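Putative aminopeptidase (Leishmania major, PDB 5NTH) probably acts as a manganese-dependent M17 leucyl aminopeptidase that removes residues from the N-terminal end of peptides. Local coordinates at residues Met100-Pro105 / Ser121-Ala126; Val47-Ala52 / Val64-Pro69. All blocks are in the same frame, centred on the assembly; numbering follows the deposited sequence.

Both contacts lie in the N-terminal domain, away from the manganese and actinonin sites. They share one sheet. Strands 46-51 and 97-103 are parallel neighbours, and L49 hydrogen-bonds through its backbone to M100 and T102. Contact 1 packs helix 117-127 on one face of this sheet. Contact 2 packs the loop before helix 69-77 on the other. L48 points to the helix side, while V47 and L49 point to the loop side. Both contacts are largely buried, but contact 1 reaches the surface at A126. Contact 1 joins a methionine and a threonine to small alanines. Contact 2 gathers aliphatic groups round an aromatic ring.

Contact 1 (Met100-Pro105 / Ser121-Ala126); sequences MVTALP and SEAVAA
M100 and T102 of strand 97-103 meet A123 and A126 of helix 117-127. This is the packing of a beta-alpha-beta crossover. The helix leads from strand 97-103 to the parallel strand 137-142, with strand 46-51 between them in the sheet. The short strand and helix segments run nearly antiparallel, at 165°, with their axes 9.5 Å apart. M100 reaches across with an extended chain. Its CB points toward the helix, and CG stands anti to the backbone N (chi1 164°). CG passes L48 CD1 of the neighbouring strand at 3.8 Å. SD carries the chain on toward the helix, and CE makes the closest contacts. CE of M100 comes to 3.3 Å from the carbonyl O of A123. It also lies 4.0 Å from CB of A126, in plain apolar contact. On its strand side, CE of M100 is 3.3 Å from OG1 of T102. The methyl thus touches both a hydroxyl and a helix carbonyl, which approach it roughly at right angles to each other. No hydrogen bond joins the two segments. The T102 hydroxyl is instead hydrogen-bonded to T83 OG1, on the neighbouring antiparallel strand 83-88. A123 and A126 offer only methyl groups to the strand, A126 at the exposed border of the contact. T102 meets the helix through its methyl branch, with CG2 3.8 Å from CB of A123.

Contact 2 (Val47-Ala52 / Val64-Pro69); sequences VLLVGA and VLFYCP
V47 and L49 of strand 46-51 pack against F66, which lies in the loop between helices 53-57 and 69-77. This is the face of the alpha/beta sheet turned away from helix 117-127. The first interaction is a CH-pi contact. CG1 of V47 sits over one face of the F66 ring, 3.8 Å from its centroid and 18° off the ring normal. It is slightly offset toward the rim, with CE2 of F66 its nearest ring atom. CG1 of V47 is anti to the backbone N (chi1 -176°), which brings this branch over the ring. The second kind is simple apolar packing. CD2 of L49 lies at the ring edge, near its plane, 4.3 Å from CZ of F66. The opposite face of the ring is covered from within its own loop, where CG2 of V64 lies 3.5 Å above the plane. The ring is therefore held between two valines. Y140 of the adjacent strand 137-142 adds an edge-to-face ring contact. The third kind is a backbone hydrogen bond within the loop segment. A type I turn runs from V64 to Y67 and is closed by the bond from Y67 N to V64 O, 3.0 Å long. This turn brings V64 under the F66 ring. Farther along, P69 packs on Y96 of the second subunit. No hydrogen bond links the loop segment to the strand segment, so their mutual attachment rests on burying the F66 ring among apolar groups.

Contact 1 (Met100-Pro105 / Ser121-Ala126)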
loop_
_atom_site.group_PDB
_atom_site.type_symbol
_atom_site.label_atom_id
_atom_site.label_comp_id
_atom_site.label_asym_id
_atom_site.label_seq_id
_atom_site.Cartn_x
_atom_site.Cartn_y
_atom_site.Cartn_z
ATOM N N MET A 100 6.139 14.888 -46.076
ATOM C CA MET A 100 5.161 14.868 -45.010
ATOM C C MET A 100 4.737 16.315 -44.751
ATOM O O MET A 100 5.548 17.236 -44.751
ATOM C CB MET A 100 5.733 14.116 -43.789
ATOM C CG MET A 100 4.989 14.347 -42.473
ATOM S SD MET A 100 5.407 13.279 -41.050
ATOM C CE MET A 100 4.878 14.317 -39.664
ATOM N N VAL A 101 3.442 16.495 -44.579
ATOM C CA VAL A 101 2.847 17.796 -44.487
ATOM C C VAL A 101 2.000 17.858 -43.228
ATOM O O VAL A 101 1.008 17.114 -43.128
ATOM C CB VAL A 101 1.926 18.044 -45.669
ATOM C CG1 VAL A 101 1.031 19.269 -45.437
ATOM C CG2 VAL A 101 2.749 18.217 -46.932
ATOM N N THR A 102 2.340 18.788 -42.316
ATOM C CA THR A 102 1.688 18.865 -41.015
ATOM C C THR A 102 1.217 20.269 -40.683
ATOM O O THR A 102 2.000 21.206 -40.590
ATOM C CB THR A 102 2.600 18.324 -39.879
ATOM O OG1 THR A 102 2.971 16.968 -40.157
ATOM C CG2 THR A 102 1.881 18.336 -38.538
ATOM N N ALA A 103 -0.083 20.380 -40.451
ATOM C CA ALA A 103 -0.682 21.605 -39.975
ATOM C C ALA A 103 -0.600 21.689 -38.448
ATOM O O ALA A 103 -0.935 20.731 -37.727
ATOM C CB ALA A 103 -2.120 21.673 -40.414
ATOM N N LEU A 104 -0.161 22.853 -37.975
ATOM C CA LEU A 104 -0.142 23.141 -36.577
ATOM C C LEU A 104 -1.576 23.324 -36.138
ATOM O O LEU A 104 -2.464 23.490 -36.976
ATOM C CB LEU A 104 0.660 24.392 -36.277
ATOM C CG LEU A 104 2.132 24.385 -36.746
ATOM C CD1 LEU A 104 2.734 25.794 -36.689
ATOM C CD2 LEU A 104 3.001 23.359 -36.009
ATOM N N PRO A 105 -1.816 23.263 -34.815
ATOM C CA PRO A 105 -3.182 23.408 -34.314
ATOM C C PRO A 105 -3.761 24.807 -34.473
ATOM O O PRO A 105 -3.024 25.831 -34.496
ATOM C CB PRO A 105 -3.052 23.040 -32.828
ATOM C CG PRO A 105 -1.806 22.209 -32.749
ATOM C CD PRO A 105 -0.896 22.896 -33.713
ATOM N N SER A 121 7.842 20.128 -32.782
ATOM C CA SER A 121 8.597 18.998 -32.255
ATOM C C SER A 121 7.913 17.637 -32.502
ATOM O O SER A 121 8.577 16.686 -32.921
ATOM C CB SER A 121 8.910 19.231 -30.776
ATOM O OG SER A 121 10.080 20.030 -30.669
ATOM N N GLU A 122 6.609 17.541 -32.263
ATOM C CA GLU A 122 5.892 16.296 -32.536
ATOM C C GLU A 122 5.960 15.967 -34.013
ATOM O O GLU A 122 6.092 14.811 -34.376
ATOM C CB GLU A 122 4.425 16.340 -32.093
ATOM C CG GLU A 122 4.212 16.261 -30.577
ATOM C CD GLU A 122 2.745 16.410 -30.130
ATOM O OE1 GLU A 122 1.829 16.474 -30.994
ATOM O OE2 GLU A 122 2.508 16.455 -28.898
ATOM N N ALA A 123 5.879 16.979 -34.864
ATOM C CA ALA A 123 5.830 16.750 -36.289
ATOM C C ALA A 123 7.201 16.375 -36.847
ATOM O O ALA A 123 7.310 15.455 -37.691
ATOM C CB ALA A 123 5.303 17.974 -36.981
ATOM N N VAL A 124 8.242 17.073 -36.388
ATOM C CA VAL A 124 9.616 16.704 -36.719
ATOM C C VAL A 124 9.889 15.244 -36.343
ATOM O O VAL A 124 10.260 14.449 -37.190
ATOM C CB VAL A 124 10.642 17.648 -36.065
ATOM C CG1 VAL A 124 12.057 17.087 -36.133
ATOM C CG2 VAL A 124 10.609 18.998 -36.764
ATOM N N ALA A 125 9.646 14.891 -35.091
ATOM C CA ALA A 125 9.991 13.581 -34.561
ATOM C C ALA A 125 9.445 12.462 -35.382
ATOM O O ALA A 125 10.115 11.466 -35.569
ATOM C CB ALA A 125 9.465 13.441 -33.140
ATOM N N ALA A 126 8.210 12.634 -35.829
ATOM C CA ALA A 126 7.523 11.647 -36.623
ATOM C C ALA A 126 8.065 11.560 -38.069
ATOM O O ALA A 126 7.906 10.552 -38.730
ATOM C CB ALA A 126 6.034 11.946 -36.638
#

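Contact 2 (Val47-Ala52 / Val64-Pro69)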
loop_
_atom_site.group_PDB
_atom_site.type_symbol
_atom_site.label_atom_id
_atom_site.label_comp_id
_atom_site.label_asym_id
_atom_site.label_seq_id
_atom_site.Cartn_x
_atom_site.Cartn_y
_atom_site.Cartn_z
ATOM N N VAL A 47 11.329 15.290 -46.832
ATOM C CA VAL A 47 10.909 16.659 -46.657
ATOM C C VAL A 47 9.722 16.712 -45.720
ATOM O O VAL A 47 8.782 15.962 -45.875
ATOM C CB VAL A 47 10.511 17.312 -47.990
ATOM C CG1 VAL A 47 10.179 18.772 -47.778
ATOM C CG2 VAL A 47 11.634 17.237 -48.981
ATOM N N LEU A 48 9.781 17.638 -44.770
ATOM C CA LEU A 48 8.678 17.946 -43.906
ATOM C C LEU A 48 8.276 19.415 -44.078
ATOM O O LEU A 48 9.118 20.325 -44.064
ATOM C CB LEU A 48 9.061 17.675 -42.453
ATOM C CG LEU A 48 8.087 18.220 -41.400
ATOM C CD1 LEU A 48 6.736 17.502 -41.414
ATOM C CD2 LEU A 48 8.721 18.143 -40.027
ATOM N N LEU A 49 6.975 19.626 -44.190
ATOM C CA LEU A 49 6.418 20.936 -44.303
ATOM C C LEU A 49 5.439 21.094 -43.168
ATOM O O LEU A 49 4.525 20.275 -43.008
ATOM C CB LEU A 49 5.705 21.087 -45.637
ATOM C CG LEU A 49 4.956 22.407 -45.821
ATOM C CD1 LEU A 49 5.858 23.620 -45.603
ATOM C CD2 LEU A 49 4.344 22.394 -47.207
ATOM N N VAL A 50 5.625 22.153 -42.382
ATOM C CA VAL A 50 4.861 22.316 -41.172
ATOM C C VAL A 50 4.598 23.774 -40.947
ATOM O O VAL A 50 5.521 24.601 -40.967
ATOM C CB VAL A 50 5.545 21.665 -39.956
ATOM C CG1 VAL A 50 6.977 22.160 -39.754
ATOM C CG2 VAL A 50 4.719 21.902 -38.708
ATOM N N GLY A 51 3.323 24.077 -40.731
ATOM C CA GLY A 51 2.920 25.431 -40.445
ATOM C C GLY A 51 1.450 25.544 -40.158
ATOM O O GLY A 51 0.687 24.605 -40.358
ATOM N N ALA A 52 1.078 26.716 -39.655
ATOM C CA ALA A 52 -0.310 27.162 -39.581
ATOM C C ALA A 52 -1.036 26.835 -40.872
ATOM O O ALA A 52 -0.490 27.066 -41.947
ATOM C CB ALA A 52 -0.344 28.673 -39.363
ATOM N N VAL A 64 8.320 26.699 -53.525
ATOM C CA VAL A 64 9.245 25.806 -52.865
ATOM C C VAL A 64 9.533 24.718 -53.894
ATOM O O VAL A 64 8.671 24.304 -54.663
ATOM C CB VAL A 64 8.727 25.242 -51.518
ATOM C CG1 VAL A 64 8.250 26.355 -50.588
ATOM C CG2 VAL A 64 7.618 24.228 -51.724
ATOM N N LEU A 65 10.768 24.266 -53.874
ATOM C CA LEU A 65 11.330 23.496 -54.935
ATOM C C LEU A 65 10.817 22.055 -55.005
ATOM O O LEU A 65 11.130 21.316 -55.946
ATOM C CB LEU A 65 12.837 23.499 -54.728
ATOM C CG LEU A 65 13.688 23.045 -55.905
ATOM C CD1 LEU A 65 13.372 23.885 -57.152
ATOM C CD2 LEU A 65 15.168 23.137 -55.529
ATOM N N PHE A 66 10.021 21.637 -54.027
ATOM C CA PHE A 66 9.430 20.305 -54.027
ATOM C C PHE A 66 7.936 20.417 -54.327
ATOM O O PHE A 66 7.179 19.465 -54.112
ATOM C CB PHE A 66 9.702 19.589 -52.681
ATOM C CG PHE A 66 9.097 20.271 -51.508
ATOM C CD1 PHE A 66 7.746 20.133 -51.225
ATOM C CD2 PHE A 66 9.852 21.104 -50.723
ATOM C CE1 PHE A 66 7.160 20.806 -50.167
ATOM C CE2 PHE A 66 9.278 21.781 -49.659
ATOM C CZ PHE A 66 7.929 21.629 -49.372
ATOM N N TYR A 67 7.489 21.567 -54.824
ATOM C CA TYR A 67 6.066 21.693 -55.158
ATOM C C TYR A 67 5.859 20.829 -56.354
ATOM O O TYR A 67 6.735 20.742 -57.206
ATOM C CB TYR A 67 5.625 23.103 -55.497
ATOM C CG TYR A 67 4.133 23.305 -55.304
ATOM C CD1 TYR A 67 3.609 23.452 -54.023
ATOM C CD2 TYR A 67 3.236 23.369 -56.398
ATOM C CE1 TYR A 67 2.251 23.646 -53.811
ATOM C CE2 TYR A 67 1.866 23.579 -56.198
ATOM C CZ TYR A 67 1.387 23.708 -54.891
ATOM O OH TYR A 67 0.059 23.917 -54.600
ATOM N N CYS A 68 4.721 20.157 -56.373
ATOM C CA CYS A 68 4.330 19.275 -57.470
ATOM C C CYS A 68 2.888 18.864 -57.180
ATOM O O CYS A 68 2.347 19.227 -56.128
ATOM C CB CYS A 68 5.263 18.070 -57.584
ATOM S SG CYS A 68 5.221 17.036 -56.120
ATOM N N PRO A 69 2.238 18.158 -58.118
ATOM C CA PRO A 69 0.796 17.923 -57.938
ATOM C C PRO A 69 0.419 17.059 -56.721
ATOM O O PRO A 69 -0.581 17.360 -56.074
ATOM C CB PRO A 69 0.396 17.229 -59.242
ATOM C CG PRO A 69 1.386 17.722 -60.221
ATOM C CD PRO A 69 2.671 17.720 -59.455
#